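Local atomic coordinates of 2''-aminoglycoside nucleotidyltransferase (Klebsiella pneumoniae, PDB entry 4WQK), a protein that confers resistance to kanamycin, gentamicin, dibekacin, sisomicin and tobramycin by magnesium-dependent adenylation of their 2''-hydroxyl group. Residues H43-L48 / L85-P90; P23-G28 / P120-S125. All coordinates share one frame; numbering follows the deposited sequence.

Contact 1 of 2, residues H43-L48 / L85-P90. With MG (magnesium ion), chain B; GOL (glycerol), chain L.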
loop_
_atom_site.group_PDB
_atom_site.type_symbol
_atom_site.label_atom_id
_atom_site.label_comp_id
_atom_site.label_asym_id
_atom_site.label_seq_id
_atom_site.Cartn_x
_atom_site.Cartn_y
_atom_site.Cartn_z
ATOM N N HIS A 43 -1.575 8.025 -10.655
ATOM C CA HIS A 43 -1.735 7.886 -9.195
ATOM C C HIS A 43 -1.428 9.190 -8.478
ATOM O O HIS A 43 -0.424 9.841 -8.783
ATOM C CB HIS A 43 -0.824 6.777 -8.681
ATOM C CG HIS A 43 -1.122 5.446 -9.276
ATOM N ND1 HIS A 43 -2.244 4.721 -8.926
ATOM C CD2 HIS A 43 -0.486 4.732 -10.233
ATOM C CE1 HIS A 43 -2.278 3.614 -9.646
ATOM N NE2 HIS A 43 -1.217 3.585 -10.427
ATOM N N ASP A 44 -2.282 9.572 -7.525
ATOM C CA ASP A 44 -2.120 10.830 -6.804
ATOM C C ASP A 44 -0.878 10.807 -5.916
ATOM O O ASP A 44 -0.285 11.855 -5.641
ATOM C CB ASP A 44 -3.346 11.126 -5.920
ATOM C CG ASP A 44 -4.572 11.565 -6.708
ATOM O OD1 ASP A 44 -4.477 11.884 -7.921
ATOM O OD2 ASP A 44 -5.649 11.609 -6.071
ATOM N N ASP A 45 -0.523 9.619 -5.448
ATOM C CA ASP A 45 0.624 9.479 -4.561
ATOM C C ASP A 45 1.140 8.048 -4.561
ATOM O O ASP A 45 0.618 7.207 -5.291
ATOM C CB ASP A 45 0.267 9.931 -3.141
ATOM C CG ASP A 45 -0.806 9.083 -2.497
ATOM O OD1 ASP A 45 -1.062 7.946 -2.930
ATOM O OD2 ASP A 45 -1.426 9.578 -1.541
ATOM N N ILE A 46 2.187 7.790 -3.776
ATOM C CA ILE A 46 2.746 6.464 -3.637
ATOM C C ILE A 46 2.468 6.005 -2.203
ATOM O O ILE A 46 2.888 6.668 -1.273
ATOM C CB ILE A 46 4.258 6.444 -3.874
ATOM C CG1 ILE A 46 4.575 6.912 -5.301
ATOM C CG2 ILE A 46 4.837 5.057 -3.697
ATOM C CD1 ILE A 46 5.957 7.487 -5.404
ATOM N N ASP A 47 1.780 4.883 -2.045
ATOM C CA ASP A 47 1.511 4.338 -0.706
ATOM C C ASP A 47 2.553 3.300 -0.345
ATOM O O ASP A 47 2.861 2.401 -1.143
ATOM C CB ASP A 47 0.119 3.736 -0.641
ATOM C CG ASP A 47 -0.961 4.791 -0.922
ATOM O OD1 ASP A 47 -1.401 5.492 -0.003
ATOM O OD2 ASP A 47 -1.355 4.972 -2.080
ATOM N N LEU A 48 3.086 3.416 0.873
ATOM C CA LEU A 48 4.091 2.463 1.343
ATOM C C LEU A 48 3.700 1.929 2.686
ATOM O O LEU A 48 3.193 2.664 3.540
ATOM C CB LEU A 48 5.474 3.123 1.512
ATOM C CG LEU A 48 6.085 3.740 0.256
ATOM C CD1 LEU A 48 7.326 4.568 0.593
ATOM C CD2 LEU A 48 6.458 2.622 -0.750
ATOM N N LEU A 85 4.109 12.833 -3.336
ATOM C CA LEU A 85 3.650 12.504 -1.994
ATOM C C LEU A 85 3.787 11.016 -1.721
ATOM O O LEU A 85 3.470 10.184 -2.569
ATOM C CB LEU A 85 2.188 12.934 -1.805
ATOM C CG LEU A 85 1.853 14.225 -1.049
ATOM C CD1 LEU A 85 3.053 15.152 -0.865
ATOM C CD2 LEU A 85 0.718 14.946 -1.753
ATOM N N LEU A 86 4.283 10.707 -0.532
ATOM C CA LEU A 86 4.346 9.352 -0.008
ATOM C C LEU A 86 3.373 9.196 1.156
ATOM O O LEU A 86 3.462 9.936 2.151
ATOM C CB LEU A 86 5.741 9.024 0.511
ATOM C CG LEU A 86 6.944 9.220 -0.385
ATOM C CD1 LEU A 86 8.149 8.646 0.341
ATOM C CD2 LEU A 86 6.673 8.515 -1.696
ATOM N N ASP A 87 2.508 8.201 1.069
ATOM C CA ASP A 87 1.491 7.959 2.120
ATOM C C ASP A 87 1.911 6.684 2.835
ATOM O O ASP A 87 1.775 5.597 2.279
ATOM C CB ASP A 87 0.116 7.832 1.461
ATOM C CG ASP A 87 -1.016 7.582 2.448
ATOM O OD1 ASP A 87 -0.768 7.380 3.641
ATOM O OD2 ASP A 87 -2.185 7.578 1.981
ATOM N N CYS A 88 2.462 6.829 4.039
ATOM C CA CYS A 88 3.206 5.762 4.662
ATOM C C CYS A 88 2.494 5.201 5.899
ATOM O O CYS A 88 2.100 5.980 6.764
ATOM C CB CYS A 88 4.579 6.286 5.079
ATOM S SG CYS A 88 5.578 6.839 3.701
ATOM N N GLU A 89 2.311 3.881 5.971
ATOM C CA GLU A 89 1.705 3.301 7.163
ATOM C C GLU A 89 2.532 2.138 7.718
ATOM O O GLU A 89 3.141 1.369 6.957
ATOM C CB GLU A 89 0.272 2.843 6.875
ATOM C CG GLU A 89 0.109 1.747 5.867
ATOM C CD GLU A 89 -1.343 1.227 5.824
ATOM O OE1 GLU A 89 -1.994 1.192 6.876
ATOM O OE2 GLU A 89 -1.835 0.872 4.747
ATOM N N PRO A 90 2.553 2.014 9.045
ATOM C CA PRO A 90 3.366 0.955 9.664
ATOM C C PRO A 90 2.689 -0.409 9.610
ATOM O O PRO A 90 1.444 -0.535 9.611
ATOM C CB PRO A 90 3.494 1.406 11.120
ATOM C CG PRO A 90 2.214 2.193 11.364
ATOM C CD PRO A 90 1.991 2.941 10.042
HETATM MG MG MG B . -2.460 6.560 -2.698
HETATM C C1 GOL L . -5.380 4.903 3.742
HETATM O O1 GOL L . -5.569 5.152 5.114
HETATM C C2 GOL L . -4.009 4.254 3.610
HETATM O O2 GOL L . -4.046 2.859 3.891
HETATM C C3 GOL L . -3.468 4.519 2.219
HETATM O O3 GOL L . -2.073 4.674 2.342
HETATM O O HOH W 1 2.167 12.844 -5.398
HETATM O O HOH W 2 -1.647 5.781 -4.720
HETATM O O HOH W 3 -3.952 4.716 -3.208
HETATM O O HOH W 4 -3.777 6.037 -1.557
HETATM O O HOH W 5 -3.805 7.809 -3.475
#

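Contact 2 of 2, residues P23-G28 / P120-S125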
loop_
_atom_site.group_PDB
_atom_site.type_symbol
_atom_site.label_atom_id
_atom_site.label_comp_id
_atom_site.label_asym_id
_atom_site.label_seq_id
_atom_site.Cartn_x
_atom_site.Cartn_y
_atom_site.Cartn_z
ATOM N N PRO A 23 12.783 -4.009 4.431
ATOM C CA PRO A 23 11.684 -4.340 3.501
ATOM C C PRO A 23 10.620 -3.232 3.506
ATOM O O PRO A 23 10.324 -2.653 4.549
ATOM C CB PRO A 23 11.130 -5.657 4.066
ATOM C CG PRO A 23 11.365 -5.507 5.578
ATOM C CD PRO A 23 12.722 -4.772 5.694
ATOM N N LEU A 24 10.058 -2.921 2.333
ATOM C CA LEU A 24 8.965 -1.965 2.215
ATOM C C LEU A 24 7.983 -2.564 1.229
ATOM O O LEU A 24 8.406 -3.161 0.228
ATOM C CB LEU A 24 9.428 -0.600 1.695
ATOM C CG LEU A 24 10.431 0.181 2.562
ATOM C CD1 LEU A 24 10.888 1.398 1.746
ATOM C CD2 LEU A 24 9.772 0.614 3.880
ATOM N N TRP A 25 6.697 -2.378 1.506
ATOM C CA TRP A 25 5.650 -2.896 0.612
ATOM C C TRP A 25 4.946 -1.743 -0.073
ATOM O O TRP A 25 4.494 -0.805 0.591
ATOM C CB TRP A 25 4.626 -3.726 1.389
ATOM C CG TRP A 25 5.195 -5.041 1.866
ATOM C CD1 TRP A 25 5.023 -6.260 1.279
ATOM C CD2 TRP A 25 6.016 -5.252 3.034
ATOM N NE1 TRP A 25 5.733 -7.227 1.981
ATOM C CE2 TRP A 25 6.358 -6.631 3.046
ATOM C CE3 TRP A 25 6.498 -4.409 4.044
ATOM C CZ2 TRP A 25 7.141 -7.201 4.061
ATOM C CZ3 TRP A 25 7.305 -4.983 5.042
ATOM C CH2 TRP A 25 7.607 -6.354 5.024
ATOM N N ILE A 26 4.866 -1.809 -1.389
ATOM C CA ILE A 26 3.970 -0.873 -2.089
ATOM C C ILE A 26 2.551 -1.205 -1.737
ATOM O O ILE A 26 2.152 -2.377 -1.728
ATOM C CB ILE A 26 4.184 -0.964 -3.615
ATOM C CG1 ILE A 26 5.677 -0.839 -3.964
ATOM C CG2 ILE A 26 3.287 0.038 -4.388
ATOM C CD1 ILE A 26 6.225 0.446 -3.566
ATOM N N GLY A 27 1.750 -0.150 -1.476
ATOM C CA GLY A 27 0.344 -0.279 -1.114
ATOM C C GLY A 27 -0.579 0.418 -2.099
ATOM O O GLY A 27 -0.105 1.000 -3.080
ATOM N N GLY A 28 -1.881 0.333 -1.860
ATOM C CA GLY A 28 -2.820 1.153 -2.587
ATOM C C GLY A 28 -2.768 0.951 -4.099
ATOM O O GLY A 28 -2.540 -0.150 -4.585
ATOM N N PRO A 120 11.279 -6.286 -9.697
ATOM C CA PRO A 120 10.402 -6.946 -8.708
ATOM C C PRO A 120 10.264 -6.111 -7.450
ATOM O O PRO A 120 11.238 -5.476 -6.975
ATOM C CB PRO A 120 11.116 -8.271 -8.418
ATOM C CG PRO A 120 12.011 -8.476 -9.643
ATOM C CD PRO A 120 12.508 -7.049 -9.933
ATOM N N VAL A 121 9.049 -6.086 -6.891
ATOM C CA VAL A 121 8.762 -5.292 -5.709
ATOM C C VAL A 121 7.858 -6.045 -4.776
ATOM O O VAL A 121 6.938 -6.759 -5.214
ATOM C CB VAL A 121 8.095 -3.916 -6.008
ATOM C CG1 VAL A 121 8.974 -3.058 -6.923
ATOM C CG2 VAL A 121 6.667 -4.078 -6.661
ATOM N N ARG A 122 8.121 -5.894 -3.492
ATOM C CA ARG A 122 7.144 -6.305 -2.482
ATOM C C ARG A 122 5.911 -5.405 -2.558
ATOM O O ARG A 122 6.010 -4.193 -2.661
ATOM C CB ARG A 122 7.766 -6.264 -1.092
ATOM C CG ARG A 122 8.872 -7.319 -0.846
ATOM C CD ARG A 122 9.240 -7.369 0.620
ATOM N NE ARG A 122 10.200 -8.443 0.946
ATOM C CZ ARG A 122 11.505 -8.246 1.102
ATOM N NH1 ARG A 122 12.041 -7.031 0.987
ATOM N NH2 ARG A 122 12.283 -9.283 1.437
ATOM N N CYS A 123 4.756 -6.032 -2.360
ATOM C CA CYS A 123 3.528 -5.267 -2.308
ATOM C C CYS A 123 2.536 -5.947 -1.408
ATOM O O CYS A 123 2.565 -7.149 -1.212
ATOM C CB CYS A 123 2.974 -5.061 -3.714
ATOM S SG CYS A 123 3.067 -6.515 -4.803
ATOM N N ASN A 124 1.655 -5.117 -0.833
ATOM C CA ASN A 124 0.659 -5.676 0.060
ATOM C C ASN A 124 -0.226 -6.663 -0.715
ATOM O O ASN A 124 -0.394 -6.550 -1.942
ATOM C CB ASN A 124 -0.179 -4.555 0.677
ATOM C CG ASN A 124 0.626 -3.740 1.645
ATOM O OD1 ASN A 124 0.762 -2.527 1.507
ATOM N ND2 ASN A 124 1.202 -4.415 2.639
ATOM N N SER A 125 -0.820 -7.598 0.002
ATOM C CA SER A 125 -1.656 -8.621 -0.609
ATOM C C SER A 125 -2.953 -8.046 -1.194
ATOM O O SER A 125 -3.401 -6.958 -0.815
ATOM C CB SER A 125 -2.000 -9.671 0.425
ATOM O OG SER A 125 -2.861 -9.070 1.406
HETATM O O HOH W 6 11.220 -4.528 0.067
HETATM O O HOH W 7 8.281 -2.601 -2.456
#

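Contact 1 of 2, residues H43-L48 / L85-P90
Asp47 lies side by side with Asp87, the side chains pointing the same way, their carboxylate planes turned 54° apart and Asp47 OD1 3.0 Å from Asp87 OD2. Two acceptors come this close because both atoms bind a second magnesium ion. The first magnesium takes Asp45 OD1 and Asp47 OD2, each at 2.0 Å, and four waters complete six ligands. Asp47 thus spends one oxygen on each metal, and Asp45 too belongs to the second site. Asp45 OD2 also comes within 3.8 Å of Asp87 CB. These three aspartates form the metal-binding triad of the nucleotidyltransferase fold, and Asp87 is the probable proton acceptor. Asp47 and Asp87 ride on neighbouring parallel strands, where Ile46 and Leu48 each give an N-H and a carbonyl to the other strand; Asp87 N to Ile46 O, at 2.8 Å, is one such bond. The other face of the sheet is apolar: Leu86 CD2 packs 3.9 Å from Ile46 CB, and Leu86 CD1 lies 4.2 Å from Leu48 CD1, with helix 5-19 covering Ile46 and Leu86. On the metal side a glycerol, probably from the crystallisation liquor, donates a hydrogen bond from its O3 hydroxyl to Asp47 OD1.

Contact 2 of 2, residues P23-G28 / P120-S125
Arg122 lays its aliphatic chain over one face of the Trp25 indole. Arg122 CB stands 3.9 Å from the centroid of the Trp25 five-membered ring, 26° off the normal, a CH-pi contact; Arg122 CD rides above the same face, offset toward the rim and 3.8 Å from Trp25 NE1. Arg122 CG is anti to the carbonyl carbon (chi1 -68°), and the chain runs extended from there to NE, which keeps CD over the indole. The guanidinium beyond it meets Pro23, whose CB lies over one guanidinium face, 3.5 Å from Arg122 NH1. At the indole edge, Cys123 O comes within 3.6 Å of Trp25 CD1. The Asn124 and Trp25 side chains cross at about a right angle, yet the amide and indole planes are only 19° apart, and Asn124 ND2 lies 3.7 Å from Trp25 CB.

In the backbone, Ile26 holds the two segments together through both its polar atoms: its N-H reaches Arg122 O at 2.9 Å, and its carbonyl accepts Asn124 N at the same length. Two waters extend the join, one between Leu24 N and Arg122 NH1, the other donating to both Leu24 O and Arg122 O.

Further out, Trp25 NE1 is held by Pro109 O and Arg122 NE by Glu110 O, while Asn124 bonds to Thr49 OG1 through OD1 and to Ser107 O through ND2. Ser125 OG caps helix 126-139 at Ala128 N. The result is a single beta bridge, Ile26 to Cys123, joining the short strand 25-27 of the N-terminal nucleotidyltransferase domain to the C-terminal domain, the pair of domains whose cleft receives kanamycin.

From the N terminus, helix 5-19 leads into 23-28, the first half of contact 2, and helix 28-36 follows directly. The chain then reaches 43-48, and contact 1 closes when strand 84-93 returns beside strand 46-51, after helix 55-64 and the hairpin of strands 68-73 and 76-81. Contact 2 closes later still, at 120-125, just before helix 126-139, so contact 1 is nested inside its loop. Contact 1 stays within the N-terminal domain; contact 2 ties that domain to the C-terminal one. They touch through strands 25-27 and 46-51, neighbours in one sheet: Gly27 N lies 2.8 Å from Asp47 O, a probable hydrogen bond, and Ile26 CD1 packs against Leu48 CD2.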